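PDB 5BKE: alpha-ketoglutarate-dependent 2,4-dichlorophenoxyacetate dioxygenase from Bradyrhizobium diazoefficiens, which probably catalyses 2-oxoglutarate-dependent oxidation of aryloxyalkanoate herbicides such as 2,4-dichlorophenoxyacetate at a metal centre that here holds manganese. Local coordinates for residues Ala125-Val135 with Trp249-Arg260. Numbering follows the deposited sequence.
Sequences AKFSLLSARVV and WKLHDLVMWDNR. With OGA (N-oxalylglycine), chain O.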
loop_
_atom_site.group_PDB
_atom_site.type_symbol
_atom_site.label_atom_id
_atom_site.label_comp_id
_atom_site.label_asym_id
_atom_site.label_seq_id
_atom_site.Cartn_x
_atom_site.Cartn_y
_atom_site.Cartn_z
ATOM N N ALA C 125 -17.872 25.229 -31.011
ATOM C CA ALA C 125 -19.142 25.046 -30.300
ATOM C C ALA C 125 -18.990 24.442 -28.895
ATOM O O ALA C 125 -18.066 23.678 -28.642
ATOM C CB ALA C 125 -20.069 24.183 -31.128
ATOM N N LYS C 126 -19.895 24.828 -28.000
ATOM C CA LYS C 126 -20.035 24.223 -26.693
ATOM C C LYS C 126 -20.950 22.984 -26.815
ATOM O O LYS C 126 -20.450 21.872 -27.027
ATOM C CB LYS C 126 -20.578 25.265 -25.707
ATOM C CG LYS C 126 -20.467 24.893 -24.241
ATOM C CD LYS C 126 -20.975 26.031 -23.370
ATOM C CE LYS C 126 -21.542 25.514 -22.053
ATOM N NZ LYS C 126 -22.073 26.605 -21.189
ATOM N N PHE C 127 -22.270 23.174 -26.729
ATOM C CA PHE C 127 -23.220 22.050 -26.812
ATOM C C PHE C 127 -23.911 21.989 -28.160
ATOM O O PHE C 127 -24.216 23.033 -28.761
ATOM C CB PHE C 127 -24.305 22.121 -25.723
ATOM C CG PHE C 127 -23.782 22.084 -24.302
ATOM C CD1 PHE C 127 -22.515 21.577 -23.991
ATOM C CD2 PHE C 127 -24.594 22.522 -23.260
ATOM C CE1 PHE C 127 -22.063 21.544 -22.679
ATOM C CE2 PHE C 127 -24.148 22.482 -21.937
ATOM C CZ PHE C 127 -22.877 22.000 -21.651
ATOM N N SER C 128 -24.158 20.770 -28.618
ATOM C CA SER C 128 -25.059 20.499 -29.731
ATOM C C SER C 128 -26.248 19.668 -29.259
ATOM O O SER C 128 -26.085 18.718 -28.479
ATOM C CB SER C 128 -24.337 19.746 -30.832
ATOM O OG SER C 128 -23.249 20.485 -31.353
ATOM N N LEU C 129 -27.437 20.012 -29.747
ATOM C CA LEU C 129 -28.684 19.372 -29.296
ATOM C C LEU C 129 -29.477 18.837 -30.486
ATOM O O LEU C 129 -30.007 19.621 -31.276
ATOM C CB LEU C 129 -29.535 20.359 -28.492
ATOM C CG LEU C 129 -28.971 20.948 -27.198
ATOM C CD1 LEU C 129 -27.997 22.103 -27.408
ATOM C CD2 LEU C 129 -30.135 21.395 -26.338
ATOM N N LEU C 130 -29.575 17.510 -30.596
ATOM C CA LEU C 130 -30.180 16.864 -31.763
ATOM C C LEU C 130 -31.532 16.200 -31.486
ATOM O O LEU C 130 -31.651 15.315 -30.625
ATOM C CB LEU C 130 -29.201 15.863 -32.382
ATOM C CG LEU C 130 -29.484 15.350 -33.796
ATOM C CD1 LEU C 130 -29.421 16.488 -34.800
ATOM C CD2 LEU C 130 -28.492 14.263 -34.175
ATOM N N SER C 131 -32.537 16.639 -32.243
ATOM C CA SER C 131 -33.909 16.160 -32.115
ATOM C C SER C 131 -34.299 15.309 -33.325
ATOM O O SER C 131 -34.042 15.689 -34.471
ATOM C CB SER C 131 -34.843 17.352 -31.944
ATOM O OG SER C 131 -36.202 16.991 -32.024
ATOM N N ALA C 132 -34.881 14.138 -33.051
ATOM C CA ALA C 132 -35.318 13.191 -34.090
ATOM C C ALA C 132 -36.787 13.426 -34.457
ATOM O O ALA C 132 -37.696 13.105 -33.681
ATOM C CB ALA C 132 -35.098 11.753 -33.629
ATOM N N ARG C 133 -37.012 13.996 -35.637
ATOM C CA ARG C 133 -38.363 14.381 -36.060
ATOM C C ARG C 133 -38.994 13.328 -36.958
ATOM O O ARG C 133 -40.180 13.026 -36.812
ATOM C CB ARG C 133 -38.361 15.763 -36.725
ATOM C CG ARG C 133 -37.731 16.865 -35.882
ATOM C CD ARG C 133 -38.456 17.104 -34.561
ATOM N NE ARG C 133 -37.888 18.252 -33.858
ATOM C CZ ARG C 133 -38.237 19.522 -34.071
ATOM N NH1 ARG C 133 -37.643 20.491 -33.385
ATOM N NH2 ARG C 133 -39.171 19.827 -34.976
ATOM N N VAL C 134 -38.197 12.787 -37.881
ATOM C CA VAL C 134 -38.545 11.588 -38.657
ATOM C C VAL C 134 -37.338 10.645 -38.610
ATOM O O VAL C 134 -36.235 11.016 -39.025
ATOM C CB VAL C 134 -38.947 11.898 -40.134
ATOM C CG1 VAL C 134 -39.302 10.616 -40.890
ATOM C CG2 VAL C 134 -40.111 12.889 -40.208
ATOM N N VAL C 135 -37.560 9.429 -38.106
ATOM C CA VAL C 135 -36.491 8.435 -37.931
ATOM C C VAL C 135 -36.361 7.603 -39.191
ATOM O O VAL C 135 -37.341 7.030 -39.666
ATOM C CB VAL C 135 -36.732 7.520 -36.687
ATOM C CG1 VAL C 135 -35.769 6.328 -36.651
ATOM C CG2 VAL C 135 -36.621 8.323 -35.401
ATOM N N TRP C 249 -31.802 5.342 -32.554
ATOM C CA TRP C 249 -32.801 6.420 -32.515
ATOM C C TRP C 249 -34.246 5.939 -32.357
ATOM O O TRP C 249 -34.684 5.006 -33.036
ATOM C CB TRP C 249 -32.675 7.290 -33.768
ATOM C CG TRP C 249 -31.459 8.151 -33.772
ATOM C CD1 TRP C 249 -30.298 7.929 -34.454
ATOM C CD2 TRP C 249 -31.277 9.373 -33.051
ATOM N NE1 TRP C 249 -29.403 8.943 -34.205
ATOM C CE2 TRP C 249 -29.980 9.845 -33.353
ATOM C CE3 TRP C 249 -32.095 10.129 -32.192
ATOM C CZ2 TRP C 249 -29.465 11.036 -32.808
ATOM C CZ3 TRP C 249 -31.593 11.323 -31.659
ATOM C CH2 TRP C 249 -30.285 11.761 -31.969
ATOM N N LYS C 250 -34.971 6.585 -31.453
ATOM C CA LYS C 250 -36.428 6.484 -31.388
ATOM C C LYS C 250 -37.011 7.854 -31.686
ATOM O O LYS C 250 -36.371 8.880 -31.417
ATOM C CB LYS C 250 -36.910 5.998 -30.011
ATOM C CG LYS C 250 -36.576 4.546 -29.684
ATOM C CD LYS C 250 -36.768 4.277 -28.192
ATOM C CE LYS C 250 -35.796 3.226 -27.662
ATOM N NZ LYS C 250 -36.101 1.864 -28.192
ATOM N N LEU C 251 -38.232 7.852 -32.223
ATOM C CA LEU C 251 -38.984 9.062 -32.534
ATOM C C LEU C 251 -39.090 10.008 -31.342
ATOM O O LEU C 251 -39.444 9.585 -30.240
ATOM C CB LEU C 251 -40.378 8.697 -33.061
ATOM C CG LEU C 251 -41.316 9.824 -33.518
ATOM C CD1 LEU C 251 -40.670 10.689 -34.593
ATOM C CD2 LEU C 251 -42.622 9.231 -34.020
ATOM N N HIS C 252 -38.768 11.282 -31.584
ATOM C CA HIS C 252 -38.717 12.337 -30.556
ATOM C C HIS C 252 -37.658 12.169 -29.453
ATOM O O HIS C 252 -37.790 12.763 -28.382
ATOM C CB HIS C 252 -40.101 12.617 -29.938
ATOM C CG HIS C 252 -41.181 12.862 -30.945
ATOM N ND1 HIS C 252 -42.456 12.358 -30.802
ATOM C CD2 HIS C 252 -41.177 13.548 -32.115
ATOM C CE1 HIS C 252 -43.193 12.730 -31.832
ATOM N NE2 HIS C 252 -42.441 13.452 -32.644
ATOM N N ASP C 253 -36.605 11.389 -29.707
ATOM C CA ASP C 253 -35.411 11.461 -28.859
ATOM C C ASP C 253 -34.799 12.864 -28.980
ATOM O O ASP C 253 -34.899 13.502 -30.040
ATOM C CB ASP C 253 -34.344 10.472 -29.310
ATOM C CG ASP C 253 -34.570 9.057 -28.808
ATOM O OD1 ASP C 253 -35.479 8.807 -27.983
ATOM O OD2 ASP C 253 -33.795 8.181 -29.265
ATOM N N LEU C 254 -34.190 13.334 -27.895
ATOM C CA LEU C 254 -33.228 14.433 -27.965
ATOM C C LEU C 254 -31.928 13.961 -27.335
ATOM O O LEU C 254 -31.905 13.578 -26.165
ATOM C CB LEU C 254 -33.737 15.723 -27.295
ATOM C CG LEU C 254 -32.802 16.946 -27.459
ATOM C CD1 LEU C 254 -33.565 18.212 -27.811
ATOM C CD2 LEU C 254 -31.875 17.188 -26.265
ATOM N N VAL C 255 -30.864 13.988 -28.129
ATOM C CA VAL C 255 -29.518 13.700 -27.652
ATOM C C VAL C 255 -28.695 14.984 -27.740
ATOM O O VAL C 255 -28.671 15.656 -28.780
ATOM C CB VAL C 255 -28.853 12.530 -28.423
ATOM C CG1 VAL C 255 -27.463 12.236 -27.888
ATOM C CG2 VAL C 255 -29.708 11.267 -28.312
ATOM N N MET C 256 -28.053 15.331 -26.629
ATOM C CA MET C 256 -27.193 16.512 -26.562
ATOM C C MET C 256 -25.799 16.147 -26.088
ATOM O O MET C 256 -25.631 15.293 -25.205
ATOM C CB MET C 256 -27.814 17.626 -25.716
ATOM C CG MET C 256 -28.013 17.333 -24.241
ATOM S SD MET C 256 -28.832 18.674 -23.338
ATOM C CE MET C 256 -27.741 20.078 -23.627
ATOM N N TRP C 257 -24.797 16.768 -26.697
ATOM C CA TRP C 257 -23.415 16.421 -26.408
ATOM C C TRP C 257 -22.528 17.643 -26.206
ATOM O O TRP C 257 -22.799 18.723 -26.765
ATOM C CB TRP C 257 -22.844 15.471 -27.473
ATOM C CG TRP C 257 -22.835 16.010 -28.884
ATOM C CD1 TRP C 257 -21.828 16.728 -29.482
ATOM C CD2 TRP C 257 -23.858 15.847 -29.880
ATOM N NE1 TRP C 257 -22.171 17.034 -30.773
ATOM C CE2 TRP C 257 -23.406 16.506 -31.051
ATOM C CE3 TRP C 257 -25.119 15.224 -29.894
ATOM C CZ2 TRP C 257 -24.165 16.557 -32.229
ATOM C CZ3 TRP C 257 -25.877 15.267 -31.068
ATOM C CH2 TRP C 257 -25.396 15.936 -32.217
ATOM N N ASP C 258 -21.487 17.462 -25.391
ATOM C CA ASP C 258 -20.471 18.475 -25.209
ATOM C C ASP C 258 -19.369 18.253 -26.229
ATOM O O ASP C 258 -18.636 17.251 -26.179
ATOM C CB ASP C 258 -19.925 18.478 -23.777
ATOM C CG ASP C 258 -18.989 19.651 -23.504
ATOM O OD1 ASP C 258 -18.749 20.488 -24.411
ATOM O OD2 ASP C 258 -18.497 19.749 -22.357
ATOM N N ASN C 259 -19.256 19.201 -27.165
ATOM C CA ASN C 259 -18.238 19.127 -28.236
ATOM C C ASN C 259 -16.814 19.250 -27.691
ATOM O O ASN C 259 -15.865 18.780 -28.320
ATOM C CB ASN C 259 -18.509 20.194 -29.313
ATOM C CG ASN C 259 -19.721 19.850 -30.173
ATOM O OD1 ASN C 259 -19.699 18.893 -30.970
ATOM N ND2 ASN C 259 -20.795 20.612 -29.997
ATOM N N ARG C 260 -16.693 19.857 -26.508
ATOM C CA ARG C 260 -15.406 20.077 -25.843
ATOM C C ARG C 260 -14.795 18.786 -25.234
ATOM O O ARG C 260 -13.600 18.772 -24.894
ATOM C CB ARG C 260 -15.531 21.180 -24.773
ATOM C CG ARG C 260 -16.233 22.455 -25.256
ATOM C CD ARG C 260 -16.528 23.429 -24.127
ATOM N NE ARG C 260 -17.448 22.864 -23.143
ATOM C CZ ARG C 260 -17.858 23.471 -22.032
ATOM N NH1 ARG C 260 -17.453 24.704 -21.735
ATOM N NH2 ARG C 260 -18.696 22.840 -21.215
HETATM C C1 OGA O . -24.718 16.836 -36.008
HETATM C C2 OGA O . -24.391 15.507 -36.477
HETATM C C4 OGA O . -25.257 13.273 -37.033
HETATM C C5 OGA O . -26.637 12.712 -37.239
HETATM O O1 OGA O . -23.770 17.555 -35.610
HETATM O O2 OGA O . -25.920 17.183 -35.982
HETATM O "O2'" OGA O . -23.239 15.288 -36.840
HETATM O O3 OGA O . -27.379 13.309 -38.052
HETATM N N1 OGA O . -25.358 14.600 -36.445
HETATM O O4 OGA O . -26.981 11.699 -36.586
HETATM O O HOH W 1 -36.737 15.552 -29.724
#
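Ser128 and Trp257 form a hydrogen-bonded antiparallel pair at the heart of this contact: Ser128 N reaches Trp257 O at 3.1 Å, and Trp257 N returns a bond to Ser128 O. They belong to neighbouring strands, 127-132 and 254-258, in the major sheet of the double-stranded beta-helix (cupin) fold of the TfdA family; their N-to-C directions are 165° apart, close to antiparallel. Ser128, Leu130 and Trp257 line the sheet face turned to N-oxalylglycine. The Trp257 indole lies beneath Ser128 CB, which stands 3.2 Å above the ring plane, while Leu130 CB meets Trp257 CZ3 obliquely at 3.6 Å. Placing CG between backbone N and carbonyl carbon (chi1 60°) turns one face of the ring to Ser128 CB and its edge to the ligand, Trp257 CZ2 lying 3.5 Å from OGA O1. An alanine in place of Trp257 would probably open a gap beside Ser128 and Leu130 and leave the ligand carboxylate without its aromatic neighbour. Farther along, Leu130 CD2 packs on Trp249 CZ2, and Trp249 NE1 bonds Thr142, another pocket residue.

Asn259 forms the next shell. Its ND2 donates to Ser128 OG at 2.8 Å, with the oxygen only 2° out of the amide plane, and to Lys126 O from above that carbonyl's plane; Asn259 N also bonds Lys126 O. Ser128 OG is hydrogen-bonded to Asp117 OD2 and Asn259 OD1 accepts from Asp117 N; Asp117 is a manganese ligand, so both bonds tie the strand pair to the metal site. Beyond them, Lys126 CG sits centrally over the Arg260 guanidinium; Asp258 OD2 is hydrogen-bonded to Gln261 NE2, and Asp258 OD1 turns its syn lone pair to Arg260 NE in a 3.0 Å salt bridge.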